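Local coordinates for benzoate transport porin BenP (Acinetobacter baumannii AB307-0294, PDB 5DL8), which probably acts as an OprD-family porin, a beta-barrel channel for passage of small solutes across the outer membrane, at residues Q164-E173 with D198-Q208. Sequence-based numbering, arbitrary orientation.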
# COMPACT_ATOMS: atom_id res chain seq x y z
N GLN A 164 -3.17 24.94 -7.71
CA GLN A 164 -4.08 23.81 -7.97
C GLN A 164 -3.44 22.51 -8.62
O GLN A 164 -3.93 21.41 -8.39
CB GLN A 164 -5.22 24.27 -8.92
CG GLN A 164 -6.28 25.25 -8.35
CD GLN A 164 -5.90 26.64 -8.62
OE1 GLN A 164 -5.44 26.97 -9.70
NE2 GLN A 164 -5.96 27.45 -7.61
N LEU A 165 -2.41 22.66 -9.44
CA LEU A 165 -1.87 21.54 -10.16
C LEU A 165 -0.52 20.97 -9.58
O LEU A 165 0.48 21.67 -9.54
CB LEU A 165 -1.74 21.90 -11.67
CG LEU A 165 -1.19 20.82 -12.63
CD1 LEU A 165 -1.96 19.51 -12.49
CD2 LEU A 165 -1.17 21.32 -14.11
N TYR A 166 -0.53 19.72 -9.14
CA TYR A 166 0.67 18.99 -8.75
C TYR A 166 0.93 17.93 -9.85
O TYR A 166 0.00 17.19 -10.27
CB TYR A 166 0.47 18.30 -7.37
CG TYR A 166 1.57 17.32 -7.01
CD1 TYR A 166 1.55 15.97 -7.49
CD2 TYR A 166 2.67 17.73 -6.22
CE1 TYR A 166 2.60 15.08 -7.20
CE2 TYR A 166 3.70 16.81 -5.89
CZ TYR A 166 3.65 15.52 -6.39
OH TYR A 166 4.65 14.65 -6.11
N ALA A 167 2.19 17.79 -10.26
CA ALA A 167 2.58 16.72 -11.26
C ALA A 167 3.76 15.93 -10.75
O ALA A 167 4.58 16.48 -10.08
CB ALA A 167 2.95 17.34 -12.59
N GLU A 168 3.91 14.70 -11.21
CA GLU A 168 5.06 13.87 -10.88
C GLU A 168 5.22 12.87 -12.01
O GLU A 168 4.23 12.33 -12.51
CB GLU A 168 4.81 13.19 -9.50
CG GLU A 168 5.82 12.14 -9.11
CD GLU A 168 5.47 11.48 -7.77
OE1 GLU A 168 4.70 12.08 -6.95
OE2 GLU A 168 5.99 10.33 -7.62
N ILE A 169 6.46 12.71 -12.46
CA ILE A 169 6.86 11.72 -13.46
C ILE A 169 8.04 10.87 -12.90
O ILE A 169 8.80 11.32 -12.07
CB ILE A 169 7.27 12.33 -14.85
CG1 ILE A 169 8.54 13.16 -14.75
CG2 ILE A 169 6.11 13.10 -15.48
CD1 ILE A 169 9.07 13.66 -16.09
N GLY A 170 8.20 9.65 -13.37
CA GLY A 170 9.32 8.82 -12.89
C GLY A 170 9.57 7.60 -13.77
O GLY A 170 8.74 7.22 -14.59
N ARG A 171 10.76 7.06 -13.64
CA ARG A 171 11.08 5.75 -14.12
C ARG A 171 11.58 4.91 -12.94
O ARG A 171 12.59 5.17 -12.38
CB ARG A 171 12.18 5.81 -15.11
CG ARG A 171 12.50 4.43 -15.66
CD ARG A 171 13.36 4.60 -16.89
NE ARG A 171 14.02 3.36 -17.21
CZ ARG A 171 13.51 2.39 -17.95
NH1 ARG A 171 12.26 2.46 -18.51
NH2 ARG A 171 14.27 1.35 -18.22
N VAL A 172 10.86 3.84 -12.66
CA VAL A 172 11.13 2.97 -11.54
C VAL A 172 11.69 1.62 -12.09
O VAL A 172 10.96 0.87 -12.70
CB VAL A 172 9.86 2.73 -10.69
CG1 VAL A 172 10.24 1.97 -9.40
CG2 VAL A 172 9.17 4.05 -10.32
N GLU A 173 12.94 1.36 -11.86
CA GLU A 173 13.55 0.18 -12.41
C GLU A 173 13.40 -1.05 -11.58
O GLU A 173 13.41 -2.13 -12.13
CB GLU A 173 15.02 0.48 -12.77
CG GLU A 173 15.06 1.41 -14.03
CD GLU A 173 16.43 1.71 -14.71
OE1 GLU A 173 17.46 1.31 -14.16
OE2 GLU A 173 16.46 2.36 -15.84
N ASP A 198 11.67 -4.42 -17.71
CA ASP A 198 12.74 -3.43 -17.58
C ASP A 198 12.37 -2.15 -16.82
O ASP A 198 13.25 -1.45 -16.29
CB ASP A 198 13.37 -3.10 -18.92
CG ASP A 198 14.15 -4.30 -19.51
OD1 ASP A 198 14.51 -5.25 -18.78
OD2 ASP A 198 14.41 -4.29 -20.70
N GLY A 199 11.11 -1.85 -16.67
CA GLY A 199 10.78 -0.68 -15.86
C GLY A 199 9.37 -0.18 -15.97
O GLY A 199 8.66 -0.52 -16.92
N LEU A 200 9.01 0.66 -14.98
CA LEU A 200 7.76 1.34 -14.89
C LEU A 200 8.01 2.81 -15.17
O LEU A 200 8.72 3.46 -14.42
CB LEU A 200 7.20 1.18 -13.45
CG LEU A 200 5.98 1.97 -13.14
CD1 LEU A 200 4.83 1.62 -14.07
CD2 LEU A 200 5.51 1.72 -11.71
N ASN A 201 7.38 3.34 -16.22
CA ASN A 201 7.43 4.77 -16.58
C ASN A 201 6.05 5.30 -16.26
O ASN A 201 5.04 4.74 -16.69
CB ASN A 201 7.72 4.96 -18.09
CG ASN A 201 8.92 4.11 -18.56
OD1 ASN A 201 10.04 4.32 -18.12
ND2 ASN A 201 8.67 3.19 -19.48
N TYR A 202 6.00 6.33 -15.45
CA TYR A 202 4.70 6.82 -14.97
C TYR A 202 4.55 8.36 -15.01
O TYR A 202 5.53 9.06 -14.98
CB TYR A 202 4.37 6.27 -13.53
CG TYR A 202 5.11 6.92 -12.42
CD1 TYR A 202 4.56 8.02 -11.72
CD2 TYR A 202 6.34 6.42 -11.99
CE1 TYR A 202 5.22 8.62 -10.69
CE2 TYR A 202 7.01 7.07 -10.95
CZ TYR A 202 6.47 8.15 -10.31
OH TYR A 202 7.17 8.75 -9.25
N ILE A 203 3.31 8.81 -15.02
CA ILE A 203 2.91 10.24 -14.76
C ILE A 203 1.73 10.25 -13.81
O ILE A 203 0.82 9.37 -13.92
CB ILE A 203 2.75 11.11 -16.05
CG1 ILE A 203 2.06 12.48 -15.82
CG2 ILE A 203 2.01 10.35 -17.09
CD1 ILE A 203 2.50 13.55 -16.83
N ASP A 204 1.77 11.15 -12.81
CA ASP A 204 0.65 11.32 -11.92
C ASP A 204 0.35 12.78 -11.82
O ASP A 204 1.25 13.51 -11.62
CB ASP A 204 1.02 10.75 -10.57
CG ASP A 204 -0.08 10.84 -9.58
OD1 ASP A 204 -0.97 9.98 -9.64
OD2 ASP A 204 -0.01 11.75 -8.71
N LEU A 205 -0.90 13.20 -11.95
CA LEU A 205 -1.37 14.59 -11.92
C LEU A 205 -2.50 14.73 -10.90
O LEU A 205 -3.43 13.81 -10.85
CB LEU A 205 -1.92 14.97 -13.30
CG LEU A 205 -0.95 14.92 -14.46
CD1 LEU A 205 -1.61 15.40 -15.76
CD2 LEU A 205 0.27 15.83 -14.22
N ARG A 206 -2.36 15.73 -10.01
CA ARG A 206 -3.31 15.98 -8.87
C ARG A 206 -3.82 17.40 -8.93
O ARG A 206 -3.04 18.31 -8.95
CB ARG A 206 -2.69 15.69 -7.49
CG ARG A 206 -2.63 14.22 -7.09
CD ARG A 206 -1.77 13.88 -5.83
NE ARG A 206 -1.48 12.41 -5.88
CZ ARG A 206 -1.27 11.55 -4.85
NH1 ARG A 206 -1.23 12.02 -3.59
NH2 ARG A 206 -1.11 10.23 -5.08
N TYR A 207 -5.13 17.57 -9.14
CA TYR A 207 -5.74 18.88 -9.40
C TYR A 207 -6.80 19.11 -8.35
O TYR A 207 -7.60 18.20 -8.06
CB TYR A 207 -6.29 19.02 -10.86
CG TYR A 207 -6.62 20.47 -11.28
CD1 TYR A 207 -7.85 21.04 -11.05
CD2 TYR A 207 -5.66 21.28 -11.91
CE1 TYR A 207 -8.09 22.37 -11.39
CE2 TYR A 207 -5.89 22.60 -12.22
CZ TYR A 207 -7.12 23.14 -12.01
OH TYR A 207 -7.37 24.47 -12.41
N GLN A 208 -6.68 20.26 -7.73
CA GLN A 208 -7.65 20.76 -6.73
C GLN A 208 -8.66 21.67 -7.48
O GLN A 208 -8.37 22.77 -7.89
CB GLN A 208 -6.94 21.52 -5.58
CG GLN A 208 -7.84 21.90 -4.40
CD GLN A 208 -8.20 20.67 -3.55
OE1 GLN A 208 -7.37 19.79 -3.34
NE2 GLN A 208 -9.42 20.64 -3.03
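Tyr202 lies against Gly170 across two neighbouring antiparallel strands in the wall of the OprD-family beta-barrel. Its chi1 of 76° sets CG between the backbone N and the carbonyl carbon and swings the ring over the partner strand, where Gly170 N sits above the ring centre and Tyr202 CE2 comes 3.5 Å from Gly170 CA; having no side chain, the glycine admits the ring. Val172 CG2 meets the ring edge at CE2. At the far end of the ring Tyr202 OH donates to the anti lone pair of Glu168 OE2 (2.6 Å), the carboxylate turned 70° from the ring. Tyr166 OH donates a hydrogen bond to Glu168 OE1 (2.7 Å), so each oxygen of the buried carboxylate is held by a tyrosine hydroxyl. Asn156 on strand 155-160 also binds Tyr202 OH, and Leu137 packs on both Tyr202 and Glu168. The other face carries Leu165, Ala167, Leu205 and the two isoleucines, with Ala167 CB only 3.5 Å from Leu205 CD2; Tyr207 there takes Gln164 CB over its ring face. Further along, Arg171 NE salt-bridges Glu173 OE2, while its guanidinium, nearly coplanar with the Asn201 amide, shares NH1 between Glu223 and an in-plane lone pair of Asn201 OD1 at 2.9 Å.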